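PDB 5AWW: putative preprotein translocase, SecG subunit, which is probably involved in protein export across the cell membrane, taking part in an early step of translocation as the SecG subunit. Local coordinates for residues L24-K29 and G50-L55. Residues are numbered along the deposited sequence; the frame is centred on the assembly and turned at random.
With OLC ((2R)-2,3-dihydroxypropyl (9Z)-octadec-9-enoate), chain M; OLC ((2R)-2,3-dihydroxypropyl (9Z)-octadec-9-enoate), chain L.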
ATOM      1  N   LEU C  24       6.245  19.899  -3.512  1.00 44.89           N
ATOM      2  CA  LEU C  24       5.973  20.327  -2.141  1.00 45.16           C
ATOM      3  C   LEU C  24       4.925  21.441  -2.077  1.00 50.36           C
ATOM      4  O   LEU C  24       4.077  21.450  -1.188  1.00 49.81           O
ATOM      5  CB  LEU C  24       7.265  20.784  -1.459  1.00 45.20           C
ATOM      6  CG  LEU C  24       8.196  19.654  -1.012  1.00 39.90           C
ATOM      7  CD1 LEU C  24       9.467  20.201  -0.383  1.00 31.06           C
ATOM      8  CD2 LEU C  24       7.467  18.736  -0.046  1.00 38.26           C
ATOM      9  N   VAL C  25       4.990  22.373  -3.024  1.00 52.67           N
ATOM     10  CA  VAL C  25       4.040  23.482  -3.084  1.00 54.27           C
ATOM     11  C   VAL C  25       2.619  22.992  -3.368  1.00 58.06           C
ATOM     12  O   VAL C  25       1.661  23.442  -2.734  1.00 65.49           O
ATOM     13  CB  VAL C  25       4.452  24.519  -4.155  1.00 43.94           C
ATOM     14  CG1 VAL C  25       3.283  25.423  -4.518  1.00 47.60           C
ATOM     15  CG2 VAL C  25       5.636  25.339  -3.670  1.00 42.96           C
ATOM     16  N   GLN C  26       2.485  22.068  -4.314  1.00 51.68           N
ATOM     17  CA  GLN C  26       1.176  21.523  -4.655  1.00 47.91           C
ATOM     18  C   GLN C  26       0.643  20.637  -3.537  1.00 53.78           C
ATOM     19  O   GLN C  26       0.663  19.410  -3.640  1.00 61.16           O
ATOM     20  CB  GLN C  26       1.241  20.734  -5.962  1.00 45.28           C
ATOM     21  CG  GLN C  26       1.684  21.553  -7.158  1.00 46.03           C
ATOM     22  CD  GLN C  26       1.557  20.794  -8.460  1.00 51.38           C
ATOM     23  OE1 GLN C  26       0.556  20.119  -8.702  1.00 47.76           O
ATOM     24  NE2 GLN C  26       2.575  20.893  -9.306  1.00 52.59           N
ATOM     25  N   GLU C  27       0.171  21.269  -2.467  1.00 64.81           N
ATOM     26  CA  GLU C  27      -0.385  20.546  -1.331  1.00 59.60           C
ATOM     27  C   GLU C  27      -1.784  20.037  -1.652  1.00 63.78           C
ATOM     28  O   GLU C  27      -2.618  20.784  -2.160  1.00 69.50           O
ATOM     29  CB  GLU C  27      -0.415  21.440  -0.089  1.00 55.48           C
ATOM     30  CG  GLU C  27       0.943  21.990   0.306  1.00 61.86           C
ATOM     31  CD  GLU C  27       0.905  22.770   1.606  1.00 72.85           C
ATOM     32  OE1 GLU C  27      -0.094  22.650   2.345  1.00 78.52           O
ATOM     33  OE2 GLU C  27       1.875  23.505   1.888  1.00 83.84           O
ATOM     34  N   PRO C  28      -2.042  18.754  -1.361  1.00 72.87           N
ATOM     35  CA  PRO C  28      -3.351  18.149  -1.633  1.00 88.28           C
ATOM     36  C   PRO C  28      -4.464  18.747  -0.775  1.00 95.28           C
ATOM     37  O   PRO C  28      -4.225  19.101   0.381  1.00 99.08           O
ATOM     38  CB  PRO C  28      -3.134  16.668  -1.285  1.00 73.99           C
ATOM     39  CG  PRO C  28      -1.651  16.474  -1.299  1.00 57.84           C
ATOM     40  CD  PRO C  28      -1.081  17.772  -0.831  1.00 57.61           C
ATOM     41  N   LYS C  29      -5.664  18.862  -1.339  1.00100.35           N
ATOM     42  CA  LYS C  29      -6.825  19.315  -0.580  1.00110.90           C
ATOM     43  C   LYS C  29      -7.289  18.202   0.357  1.00125.62           C
ATOM     44  O   LYS C  29      -7.883  17.215  -0.079  1.00124.07           O
ATOM     45  CB  LYS C  29      -7.958  19.738  -1.517  1.00103.80           C
ATOM     46  CG  LYS C  29      -7.564  20.819  -2.513  1.00104.70           C
ATOM     47  CD  LYS C  29      -6.970  22.032  -1.812  1.00111.19           C
ATOM     48  CE  LYS C  29      -6.481  23.068  -2.813  1.00106.24           C
ATOM     49  NZ  LYS C  29      -5.896  24.262  -2.142  1.00 81.82           N
ATOM     50  N   GLY C  50      -3.012  24.074 -12.468  1.00 98.40           N
ATOM     51  CA  GLY C  50      -2.873  23.524 -13.805  1.00 80.02           C
ATOM     52  C   GLY C  50      -1.548  23.847 -14.466  1.00 70.69           C
ATOM     53  O   GLY C  50      -0.934  22.981 -15.099  1.00 85.48           O
ATOM     54  N   GLY C  51      -1.108  25.094 -14.328  1.00 70.81           N
ATOM     55  CA  GLY C  51       0.168  25.515 -14.876  1.00 62.02           C
ATOM     56  C   GLY C  51       1.310  24.722 -14.275  1.00 59.86           C
ATOM     57  O   GLY C  51       2.220  24.281 -14.982  1.00 55.78           O
ATOM     58  N   LEU C  52       1.248  24.525 -12.963  1.00 62.98           N
ATOM     59  CA  LEU C  52       2.256  23.748 -12.256  1.00 72.27           C
ATOM     60  C   LEU C  52       2.077  22.252 -12.501  1.00 60.43           C
ATOM     61  O   LEU C  52       3.028  21.488 -12.388  1.00 60.56           O
ATOM     62  CB  LEU C  52       2.218  24.039 -10.754  1.00 69.94           C
ATOM     63  CG  LEU C  52       2.716  25.399 -10.251  1.00 80.66           C
ATOM     64  CD1 LEU C  52       1.715  26.515 -10.531  1.00 93.57           C
ATOM     65  CD2 LEU C  52       3.039  25.328  -8.765  1.00 68.34           C
ATOM     66  N   TYR C  53       0.855  21.836 -12.823  1.00 57.46           N
ATOM     67  CA  TYR C  53       0.593  20.451 -13.211  1.00 55.17           C
ATOM     68  C   TYR C  53       1.358  20.127 -14.491  1.00 56.48           C
ATOM     69  O   TYR C  53       2.182  19.200 -14.538  1.00 62.78           O
ATOM     70  CB  TYR C  53      -0.910  20.216 -13.411  1.00 56.09           C
ATOM     71  CG  TYR C  53      -1.272  18.856 -13.974  1.00 57.54           C
ATOM     72  CD1 TYR C  53      -1.339  18.642 -15.348  1.00 62.08           C
ATOM     73  CD2 TYR C  53      -1.565  17.791 -13.133  1.00 59.49           C
ATOM     74  CE1 TYR C  53      -1.672  17.404 -15.865  1.00 66.70           C
ATOM     75  CE2 TYR C  53      -1.900  16.547 -13.643  1.00 58.19           C
ATOM     76  CZ  TYR C  53      -1.952  16.359 -15.008  1.00 64.13           C
ATOM     77  OH  TYR C  53      -2.286  15.125 -15.518  1.00 50.48           O
ATOM     78  N   ARG C  54       1.077  20.907 -15.528  1.00 55.68           N
ATOM     79  CA  ARG C  54       1.709  20.737 -16.828  1.00 58.06           C
ATOM     80  C   ARG C  54       3.221  20.931 -16.712  1.00 49.93           C
ATOM     81  O   ARG C  54       4.004  20.229 -17.365  1.00 48.74           O
ATOM     82  CB  ARG C  54       1.107  21.717 -17.840  1.00 53.99           C
ATOM     83  CG  ARG C  54       1.164  21.248 -19.287  1.00 69.18           C
ATOM     84  CD  ARG C  54       0.681  22.342 -20.229  1.00 78.67           C
ATOM     85  NE  ARG C  54       1.264  23.637 -19.885  1.00 96.94           N
ATOM     86  CZ  ARG C  54       2.410  24.100 -20.376  1.00 88.74           C
ATOM     87  NH1 ARG C  54       3.103  23.377 -21.245  1.00 73.82           N
ATOM     88  NH2 ARG C  54       2.859  25.290 -19.998  1.00 93.97           N
ATOM     89  N   LEU C  55       3.626  21.875 -15.864  1.00 43.39           N
ATOM     90  CA  LEU C  55       5.043  22.140 -15.646  1.00 48.68           C
ATOM     91  C   LEU C  55       5.738  20.956 -14.985  1.00 51.89           C
ATOM     92  O   LEU C  55       6.879  20.633 -15.318  1.00 51.75           O
ATOM     93  CB  LEU C  55       5.236  23.395 -14.795  1.00 31.17           C
ATOM     94  CG  LEU C  55       6.686  23.799 -14.530  1.00 33.60           C
ATOM     95  CD1 LEU C  55       7.448  23.960 -15.836  1.00 30.68           C
ATOM     96  CD2 LEU C  55       6.743  25.078 -13.715  1.00 38.03           C
TER
HETATM   97  C10 OLC M 103       7.927  19.715 -23.792  1.00 66.18           C
HETATM   98  C9  OLC M 103       7.230  20.340 -24.746  1.00 56.88           C
HETATM   99  C17 OLC M 103      15.959  16.718 -23.604  1.00 47.37           C
HETATM  100  C11 OLC M 103       8.682  18.425 -24.045  1.00 66.34           C
HETATM  101  C8  OLC M 103       6.519  21.618 -24.370  1.00 53.78           C
HETATM  102  C16 OLC M 103      14.650  16.780 -22.829  1.00 61.52           C
HETATM  103  C12 OLC M 103      10.018  18.453 -23.301  1.00 45.54           C
HETATM  104  C7  OLC M 103       6.688  22.679 -25.451  1.00 64.14           C
HETATM  105  C15 OLC M 103      13.459  16.817 -23.779  1.00 77.91           C
HETATM  106  C13 OLC M 103      11.017  17.476 -23.917  1.00 59.22           C
HETATM  107  C6  OLC M 103       6.499  24.066 -24.840  1.00 77.15           C
HETATM  108  C14 OLC M 103      12.227  17.281 -23.012  1.00 67.39           C
HETATM  109  C5  OLC M 103       5.098  24.246 -24.256  1.00 70.95           C
HETATM  110  C4  OLC M 103       5.007  25.520 -23.413  1.00 71.07           C
HETATM  111  C3  OLC M 103       3.573  25.969 -23.097  1.00 88.74           C
HETATM  112  C18 OLC L 102       9.243   9.497 -18.547  1.00 42.68           C
HETATM  113  C10 OLC L 102       2.156  11.357 -14.992  1.00 53.03           C
HETATM  114  C9  OLC L 102       0.912  11.800 -15.175  1.00 41.68           C
HETATM  115  C17 OLC L 102       9.141   8.876 -17.170  1.00 50.46           C
HETATM  116  C11 OLC L 102       3.299  11.873 -15.839  1.00 57.16           C
HETATM  117  C8  OLC L 102       0.612  12.838 -16.230  1.00 58.25           C
HETATM  118  C16 OLC L 102       7.774   9.136 -16.545  1.00 46.47           C
HETATM  119  C12 OLC L 102       4.398  12.459 -14.955  1.00 57.23           C
HETATM  120  C7  OLC L 102      -0.635  12.450 -17.016  1.00 67.23           C
HETATM  121  C15 OLC L 102       7.479  10.631 -16.438  1.00 48.65           C
HETATM  122  C13 OLC L 102       5.768  12.316 -15.616  1.00 46.74           C
HETATM  123  C6  OLC L 102      -0.962  13.496 -18.078  1.00 42.21           C
HETATM  124  C14 OLC L 102       6.096  10.843 -15.831  1.00 59.73           C
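Gln26 and Leu52 both turn CG away from their own carbonyl carbons (chi1 -60° in Gln26), and Gln26 then runs on extended (chi2 -172°), which carries its carboxamide from the end of helix 3-25 across to the first turn of helix 50-72. The two side chains pass alongside each other, pointing opposite ways: the Gln26 amide lies against the root of Leu52, with NE2 3.5 Å from Leu52 CB, while one leucine branch, CD2, reaches toward Val25. NE2 also donates to the backbone O of Leu52 at 3.2 Å, a weak bond, bent to 124° at the hydrogen; the same carbonyl accepts from Thr56 OG1 one turn further on. The firmer polar hold on this buried amide is at OE1, hydrogen-bonded to an aromatic side chain of another protein chain. Beside it, Val25 CG1 and Leu52 CD2 make an apolar contact at 4.3 Å. The helix ends at Val25, and Gln26 centres an inverse gamma turn, closed by a weak bond from Glu27 N to Val25 O. The Tyr53 hydroxyl lies near the acyl chain of a bound monoolein (chain L), and its ring meets an aromatic side chain of another protein chain. The contact joins the two predicted transmembrane helices of this SecG hairpin where the 26-49 connection leaves and returns, and Leu52 and Leu55 continue the packing onto Leu22 of helix 3-25.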